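Local atomic coordinates of GCN5-related N-acetyltransferase (Kribbella flavida, PDB entry 4H89), a protein that probably transfers acyl groups, most likely acetyl groups from acetyl-CoA, as a putative acetyltransferase of the GCN5-related N-acetyltransferase superfamily. Residues Thr135-Val138 with Lys139-Ser143; Leu109-Asp112 with Met113-Trp116; Asp115-Arg119 with Glu120-Ala124. All coordinates share one frame; numbering follows the deposited sequence. Where two conformers were deposited one is given.

Interaction 1. Residues Thr135-Val138 with Lys139-Ser143; sequences TVAV and KLWQS
Backbone hydrogen bonds between A137 and W141, and between three further pairs four residues apart, tie T135-V138 to K139-S143 in one unbroken helix. W141 N reaches A137 O at 2.8 Å with an N-H...O angle of 167°, whereas the bond from L140 N to V136 O is more bent, at 150°. A side-chain bond joins S143 to L140: S143 OG donates a hydrogen bond to L140 O at 2.7 Å, in the carbonyl plane and on a lone pair.

In the side-chain packing, W141 CG lies beside the backbone N (chi1 -54°), which lays one indole face over A137 O, 3.1 Å from the ring plane and offset toward its rim. The apolar pair is A137 CB and W141 CE2, 4.1 Å apart. V138 and Q142 run side by side, with V138 CG1 3.9 Å from Q142 OE1. Beyond the helix, the W141 ring meets F127 edge-to-face and touches M169 of strand 164-172. With an alanine at W141, a gap is likely to open between helix and sheet and F127 to lose its edge-to-face partner.

This is the i to i+4 hydrogen-bonding pattern of an alpha-helix, here helix 135-143, which follows strand 124-131 and packs through W141 on the central sheet of the GNAT fold.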
loop_
_atom_site.group_PDB
_atom_site.type_symbol
_atom_site.label_atom_id
_atom_site.label_comp_id
_atom_site.label_asym_id
_atom_site.label_seq_id
_atom_site.Cartn_x
_atom_site.Cartn_y
_atom_site.Cartn_z
ATOM N N THR A 135 -20.487 -3.295 1.424
ATOM C CA THR A 135 -20.986 -2.641 2.635
ATOM C C THR A 135 -21.067 -3.669 3.780
ATOM O O THR A 135 -21.050 -3.278 4.950
ATOM C CB THR A 135 -22.360 -1.982 2.422
ATOM O OG1 THR A 135 -23.292 -2.991 2.018
ATOM C CG2 THR A 135 -22.298 -0.866 1.339
ATOM N N VAL A 136 -21.164 -4.980 3.488
ATOM C CA VAL A 136 -21.139 -5.934 4.600
ATOM C C VAL A 136 -19.834 -5.811 5.385
ATOM O O VAL A 136 -19.832 -5.789 6.618
ATOM C CB VAL A 136 -21.350 -7.383 4.152
ATOM C CG1 VAL A 136 -21.231 -8.317 5.336
ATOM C CG2 VAL A 136 -22.734 -7.509 3.555
ATOM N N ALA A 137 -18.735 -5.721 4.663
ATOM C CA ALA A 137 -17.427 -5.561 5.280
ATOM C C ALA A 137 -17.328 -4.204 5.981
ATOM O O ALA A 137 -16.888 -4.127 7.098
ATOM C CB ALA A 137 -16.318 -5.726 4.260
ATOM N N VAL A 138 -17.698 -3.134 5.289
ATOM C CA VAL A 138 -17.622 -1.809 5.848
ATOM C C VAL A 138 -18.351 -1.746 7.172
ATOM O O VAL A 138 -17.819 -1.280 8.169
ATOM C CB VAL A 138 -18.126 -0.708 4.882
ATOM C CG1 VAL A 138 -18.052 0.640 5.558
ATOM C CG2 VAL A 138 -17.263 -0.654 3.614
ATOM N N LYS A 139 -19.606 -2.168 7.186
ATOM C CA LYS A 139 -20.413 -2.120 8.384
ATOM C C LYS A 139 -19.865 -3.026 9.475
ATOM O O LYS A 139 -19.931 -2.686 10.648
ATOM C CB LYS A 139 -21.877 -2.425 8.054
ATOM C CG LYS A 139 -22.470 -1.282 7.215
ATOM C CD LYS A 139 -23.925 -1.547 6.913
ATOM C CE LYS A 139 -24.507 -0.488 5.983
ATOM N NZ LYS A 139 -24.301 0.900 6.504
ATOM N N LEU A 140 -19.336 -4.184 9.103
ATOM C CA LEU A 140 -18.752 -5.089 10.077
ATOM C C LEU A 140 -17.533 -4.427 10.714
ATOM O O LEU A 140 -17.415 -4.389 11.928
ATOM C CB LEU A 140 -18.343 -6.418 9.405
ATOM C CG LEU A 140 -17.509 -7.389 10.265
ATOM C CD1 LEU A 140 -18.274 -7.805 11.494
ATOM C CD2 LEU A 140 -17.073 -8.607 9.460
ATOM N N TRP A 141 -16.675 -3.829 9.897
ATOM C CA TRP A 141 -15.491 -3.185 10.443
ATOM C C TRP A 141 -15.894 -2.003 11.339
ATOM O O TRP A 141 -15.304 -1.812 12.404
ATOM C CB TRP A 141 -14.548 -2.705 9.361
ATOM C CG TRP A 141 -14.097 -3.656 8.345
ATOM C CD1 TRP A 141 -13.754 -3.337 7.019
ATOM C CD2 TRP A 141 -13.930 -5.022 8.469
ATOM N NE1 TRP A 141 -13.377 -4.418 6.362
ATOM C CE2 TRP A 141 -13.446 -5.485 7.217
ATOM C CE3 TRP A 141 -14.095 -5.927 9.491
ATOM C CZ2 TRP A 141 -13.194 -6.812 6.957
ATOM C CZ3 TRP A 141 -13.869 -7.252 9.235
ATOM C CH2 TRP A 141 -13.397 -7.698 7.986
ATOM N N GLN A 142 -16.875 -1.209 10.924
ATOM C CA GLN A 142 -17.388 -0.135 11.788
ATOM C C GLN A 142 -17.874 -0.690 13.123
ATOM O O GLN A 142 -17.643 -0.072 14.176
ATOM C CB GLN A 142 -18.486 0.661 11.072
ATOM C CG GLN A 142 -17.919 1.522 9.956
ATOM C CD GLN A 142 -18.974 2.185 9.119
ATOM O OE1 GLN A 142 -20.010 1.578 8.809
ATOM N NE2 GLN A 142 -18.699 3.392 8.683
ATOM N N SER A 143 -18.575 -1.822 13.095
ATOM C CA SER A 143 -19.085 -2.426 14.330
ATOM C C SER A 143 -17.970 -2.888 15.268
ATOM O O SER A 143 -18.205 -3.054 16.466
ATOM C CB SER A 143 -20.034 -3.591 14.034
ATOM O OG SER A 143 -19.351 -4.795 13.716
#

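Interaction 2. Residues Leu109-Asp112 with Met113-Trp116; sequences LCQD and MIDW
Four successive i to i+4 backbone bonds, from M113 N to L109 O through W116 N to D112 O, all 2.9 to 3.0 Å long, hold L109-D112 and M113-W116 in regular helical geometry.

Beyond the backbone bonds, Q111 NE2 donates to D115 OD1 at 2.9 Å, with an N-H...O angle of 151°. The acceptor lies in the Q111 amide plane, but the nitrogen meets OD1 from above the carboxylate plane; the two planes are 43° apart. The bend of Q111 at chi2 (63°) turns the amide along the helix to reach this carboxylate.

The helix is the middle element of the beta-alpha-beta unit formed by strand 89-96, helix 105-119 and strand 124-131, part of the GNAT core. Its inward side chains lie on the sheet: L109 and C110 touch F94, while M113, a selenomethionine, meets A90 and A92.

Between turns, C110 SG approaches I114 CD1 at 4.1 Å, and I114 CG1 lies 3.3 Å from C110 O. D112 turns to another partner, its OD2 forming a salt bridge with R61 NH1 of strand 61-66.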
loop_
_atom_site.group_PDB
_atom_site.type_symbol
_atom_site.label_atom_id
_atom_site.label_comp_id
_atom_site.label_asym_id
_atom_site.label_seq_id
_atom_site.Cartn_x
_atom_site.Cartn_y
_atom_site.Cartn_z
ATOM N N LEU A 109 -12.781 -13.685 12.774
ATOM C CA LEU A 109 -11.413 -13.479 12.283
ATOM C C LEU A 109 -10.923 -12.083 12.642
ATOM O O LEU A 109 -9.757 -11.933 13.033
ATOM C CB LEU A 109 -11.359 -13.714 10.773
ATOM C CG LEU A 109 -11.479 -15.124 10.251
ATOM C CD1 LEU A 109 -11.739 -15.077 8.748
ATOM C CD2 LEU A 109 -10.215 -15.889 10.567
ATOM N N CYS A 110 -11.751 -11.072 12.458
ATOM C CA CYS A 110 -11.289 -9.717 12.725
ATOM C C CYS A 110 -11.134 -9.453 14.212
ATOM O O CYS A 110 -10.186 -8.782 14.601
ATOM C CB CYS A 110 -12.234 -8.708 12.084
ATOM S SG CYS A 110 -11.594 -7.006 12.105
ATOM N N GLN A 111 -12.043 -9.939 15.037
ATOM C CA GLN A 111 -11.862 -9.770 16.470
ATOM C C GLN A 111 -10.571 -10.434 16.944
ATOM O O GLN A 111 -9.830 -9.891 17.751
ATOM C CB GLN A 111 -13.046 -10.312 17.250
ATOM C CG GLN A 111 -12.947 -10.050 18.749
ATOM C CD GLN A 111 -12.944 -8.558 19.063
ATOM O OE1 GLN A 111 -13.841 -7.866 18.643
ATOM N NE2 GLN A 111 -11.877 -8.054 19.668
ATOM N N ASP A 112 -10.316 -11.635 16.456
ATOM C CA ASP A 112 -9.086 -12.337 16.792
ATOM C C ASP A 112 -7.861 -11.512 16.355
ATOM O O ASP A 112 -6.869 -11.423 17.073
ATOM C CB ASP A 112 -9.055 -13.735 16.159
ATOM C CG ASP A 112 -7.754 -14.438 16.436
ATOM O OD1 ASP A 112 -7.608 -15.055 17.522
ATOM O OD2 ASP A 112 -6.890 -14.326 15.554
HETATM N N MSE A 113 -7.936 -10.910 15.176
HETATM C CA MSE A 113 -6.856 -10.060 14.676
HETATM C C MSE A 113 -6.656 -8.819 15.571
HETATM O O MSE A 113 -5.502 -8.466 15.885
HETATM C CB MSE A 113 -7.172 -9.688 13.215
HETATM C CG MSE A 113 -6.126 -8.816 12.531
HETATM SE SE MSE A 113 -6.344 -6.947 12.833
HETATM C CE MSE A 113 -4.563 -6.529 12.698
ATOM N N ILE A 114 -7.734 -8.208 16.013
ATOM C CA ILE A 114 -7.631 -7.041 16.890
ATOM C C ILE A 114 -6.990 -7.453 18.202
ATOM O O ILE A 114 -6.123 -6.726 18.722
ATOM C CB ILE A 114 -9.058 -6.463 17.165
ATOM C CG1 ILE A 114 -9.602 -5.784 15.919
ATOM C CG2 ILE A 114 -9.055 -5.485 18.353
ATOM C CD1 ILE A 114 -11.098 -5.501 15.919
ATOM N N ASP A 115 -7.385 -8.593 18.741
ATOM C CA ASP A 115 -6.804 -9.088 20.005
ATOM C C ASP A 115 -5.308 -9.361 19.838
ATOM O O ASP A 115 -4.471 -8.974 20.695
ATOM C CB ASP A 115 -7.513 -10.333 20.516
ATOM C CG ASP A 115 -8.982 -10.104 20.876
ATOM O OD1 ASP A 115 -9.434 -8.953 20.920
ATOM O OD2 ASP A 115 -9.668 -11.120 21.065
ATOM N N TRP A 116 -4.939 -9.958 18.717
ATOM C CA TRP A 116 -3.538 -10.210 18.412
ATOM C C TRP A 116 -2.760 -8.911 18.322
ATOM O O TRP A 116 -1.680 -8.795 18.892
ATOM C CB TRP A 116 -3.438 -10.999 17.084
ATOM C CG TRP A 116 -2.056 -11.075 16.495
ATOM C CD1 TRP A 116 -1.094 -11.993 16.809
ATOM C CD2 TRP A 116 -1.489 -10.200 15.525
ATOM N NE1 TRP A 116 0.041 -11.748 16.076
ATOM C CE2 TRP A 116 -0.154 -10.640 15.301
ATOM C CE3 TRP A 116 -1.956 -9.093 14.820
ATOM C CZ2 TRP A 116 0.687 -10.043 14.352
ATOM C CZ3 TRP A 116 -1.102 -8.450 13.904
ATOM C CH2 TRP A 116 0.200 -8.939 13.678
#

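Interaction 3. Residues Asp115-Arg119 with Glu120-Ala124; sequences DWAGR and EGFRA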
loop_
_atom_site.group_PDB
_atom_site.type_symbol
_atom_site.label_atom_id
_atom_site.label_comp_id
_atom_site.label_asym_id
_atom_site.label_seq_id
_atom_site.Cartn_x
_atom_site.Cartn_y
_atom_site.Cartn_z
ATOM N N ASP A 115 -7.385 -8.593 18.741
ATOM C CA ASP A 115 -6.804 -9.088 20.005
ATOM C C ASP A 115 -5.308 -9.361 19.838
ATOM O O ASP A 115 -4.471 -8.974 20.695
ATOM C CB ASP A 115 -7.513 -10.333 20.516
ATOM C CG ASP A 115 -8.982 -10.104 20.876
ATOM O OD1 ASP A 115 -9.434 -8.953 20.920
ATOM O OD2 ASP A 115 -9.668 -11.120 21.065
ATOM N N TRP A 116 -4.939 -9.958 18.717
ATOM C CA TRP A 116 -3.538 -10.210 18.412
ATOM C C TRP A 116 -2.760 -8.911 18.322
ATOM O O TRP A 116 -1.680 -8.795 18.892
ATOM C CB TRP A 116 -3.438 -10.999 17.084
ATOM C CG TRP A 116 -2.056 -11.075 16.495
ATOM C CD1 TRP A 116 -1.094 -11.993 16.809
ATOM C CD2 TRP A 116 -1.489 -10.200 15.525
ATOM N NE1 TRP A 116 0.041 -11.748 16.076
ATOM C CE2 TRP A 116 -0.154 -10.640 15.301
ATOM C CE3 TRP A 116 -1.956 -9.093 14.820
ATOM C CZ2 TRP A 116 0.687 -10.043 14.352
ATOM C CZ3 TRP A 116 -1.102 -8.450 13.904
ATOM C CH2 TRP A 116 0.200 -8.939 13.678
ATOM N N ALA A 117 -3.280 -7.940 17.603
ATOM C CA ALA A 117 -2.531 -6.701 17.379
ATOM C C ALA A 117 -2.312 -6.018 18.705
ATOM O O ALA A 117 -1.261 -5.401 18.935
ATOM C CB ALA A 117 -3.282 -5.806 16.405
ATOM N N GLY A 118 -3.311 -6.059 19.572
ATOM C CA GLY A 118 -3.193 -5.476 20.897
ATOM C C GLY A 118 -2.094 -6.131 21.702
ATOM O O GLY A 118 -1.219 -5.440 22.251
ATOM N N ARG A 119 -2.113 -7.460 21.793
ATOM C CA ARG A 119 -1.108 -8.138 22.608
ATOM C C ARG A 119 0.274 -8.037 22.017
ATOM O O ARG A 119 1.262 -8.053 22.763
ATOM C CB ARG A 119 -1.475 -9.574 22.969
ATOM C CG ARG A 119 -1.492 -10.545 21.868
ATOM C CD ARG A 119 -1.666 -12.004 22.371
ATOM N NE ARG A 119 -1.865 -12.846 21.208
ATOM C CZ ARG A 119 -3.040 -13.101 20.630
ATOM N NH1 ARG A 119 -3.056 -13.816 19.510
ATOM N NH2 ARG A 119 -4.183 -12.686 21.169
ATOM N N GLU A 120 0.384 -7.863 20.700
ATOM C CA GLU A 120 1.686 -7.719 20.057
ATOM C C GLU A 120 2.204 -6.283 20.108
ATOM O O GLU A 120 3.296 -5.995 19.635
ATOM C CB GLU A 120 1.603 -8.170 18.619
ATOM C CG GLU A 120 1.498 -9.674 18.474
ATOM C CD GLU A 120 2.746 -10.406 18.908
ATOM O OE1 GLU A 120 3.856 -9.864 18.766
ATOM O OE2 GLU A 120 2.585 -11.540 19.370
ATOM N N GLY A 121 1.432 -5.374 20.690
ATOM C CA GLY A 121 1.963 -4.058 20.944
ATOM C C GLY A 121 1.739 -2.997 19.896
ATOM O O GLY A 121 2.204 -1.870 20.041
ATOM N N PHE A 122 0.940 -3.300 18.873
ATOM C CA PHE A 122 0.661 -2.294 17.864
ATOM C C PHE A 122 -0.147 -1.168 18.507
ATOM O O PHE A 122 -0.880 -1.361 19.485
ATOM C CB PHE A 122 -0.111 -2.925 16.693
ATOM C CG PHE A 122 0.710 -3.853 15.810
ATOM C CD1 PHE A 122 1.469 -3.368 14.784
ATOM C CD2 PHE A 122 0.729 -5.196 16.066
ATOM C CE1 PHE A 122 2.166 -4.208 13.925
ATOM C CE2 PHE A 122 1.392 -6.069 15.202
ATOM C CZ PHE A 122 2.147 -5.577 14.149
ATOM N N ARG A 123 -0.066 0.001 17.884
ATOM C CA ARG A 123 -0.782 1.204 18.329
ATOM C C ARG A 123 -2.083 1.476 17.559
ATOM O O ARG A 123 -2.917 2.239 18.017
ATOM C CB ARG A 123 0.098 2.423 18.211
ATOM C CG ARG A 123 1.163 2.458 19.259
ATOM C CD ARG A 123 2.178 3.559 19.034
ATOM N NE ARG A 123 2.851 3.978 20.263
ATOM C CZ ARG A 123 3.827 3.301 20.856
ATOM N NH1 ARG A 123 4.387 3.866 21.876
ATOM N NH2 ARG A 123 4.266 2.073 20.450
ATOM N N ALA A 124 -2.269 0.827 16.410
ATOM C CA ALA A 124 -3.427 1.040 15.559
ATOM C C ALA A 124 -3.447 -0.040 14.496
ATOM O O ALA A 124 -2.501 -0.781 14.344
ATOM C CB ALA A 124 -3.368 2.418 14.929
HETATM O O HOH W 1 -1.188 -2.706 21.930
HETATM O O HOH W 2 0.599 -13.186 20.112
#
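With CG anti to the backbone nitrogen in W116 (chi1 168°) and beside it in E120, the indole of W116 and the chain of E120 cross, and E120 CG settles over one ring face. This is a CH-pi contact: CG lies 3.8 Å from the centroid of the W116 five-membered ring, 22° off the ring normal. At the six-membered end of the indole, W116 CH2 comes within 3.5 Å of F122 CE2, and the two ring planes meet obliquely at 42°. F122 also bears on A117, whose carbonyl O lies in the plane of the phenyl ring at its edge.

The polar evidence follows the chain out of the helix. E120 N bonds to W116 O, F122 N to A117 O at 3.0 Å, and G121 N to G118 O at 3.1 Å, the last from above the carbonyl plane. Water 1 donates to both G118 O and F122 O; water 2 accepts from R119 NE and donates to E120 OE2, bridging opposite charges whose NE and OE2 atoms stand 5.0 Å apart. E120 O is also held, by NE2 of Q59.

G121 has a positive phi, where a beta carbon would jam against the preceding carbonyl oxygen. That glycine and the bonds back into the last turn define a Schellman motif, closing helix 105-119 before the chain enters strand 124-131.

In the fold
Along the chain the order is interaction 2, interaction 3, interaction 1. Interactions 2 and 3 share D115 and W116 on helix 105-119, with about 9 Å between their centres: the first covers the middle of the helix, the second its C-terminal end and the turn into strand 124-131. That strand then leads to helix 135-143 and interaction 1, whose centre is about 15 Å from that of interaction 2 and about 20 Å from that of interaction 3. The two helices touch, W141 CZ3 lying 3.6 Å from C110 CB, whereas interactions 1 and 3 stay about 11 Å apart at their nearest atoms. Together the contacts follow a helix-strand-helix path through the GNAT core, both helices packed against the mixed sheet.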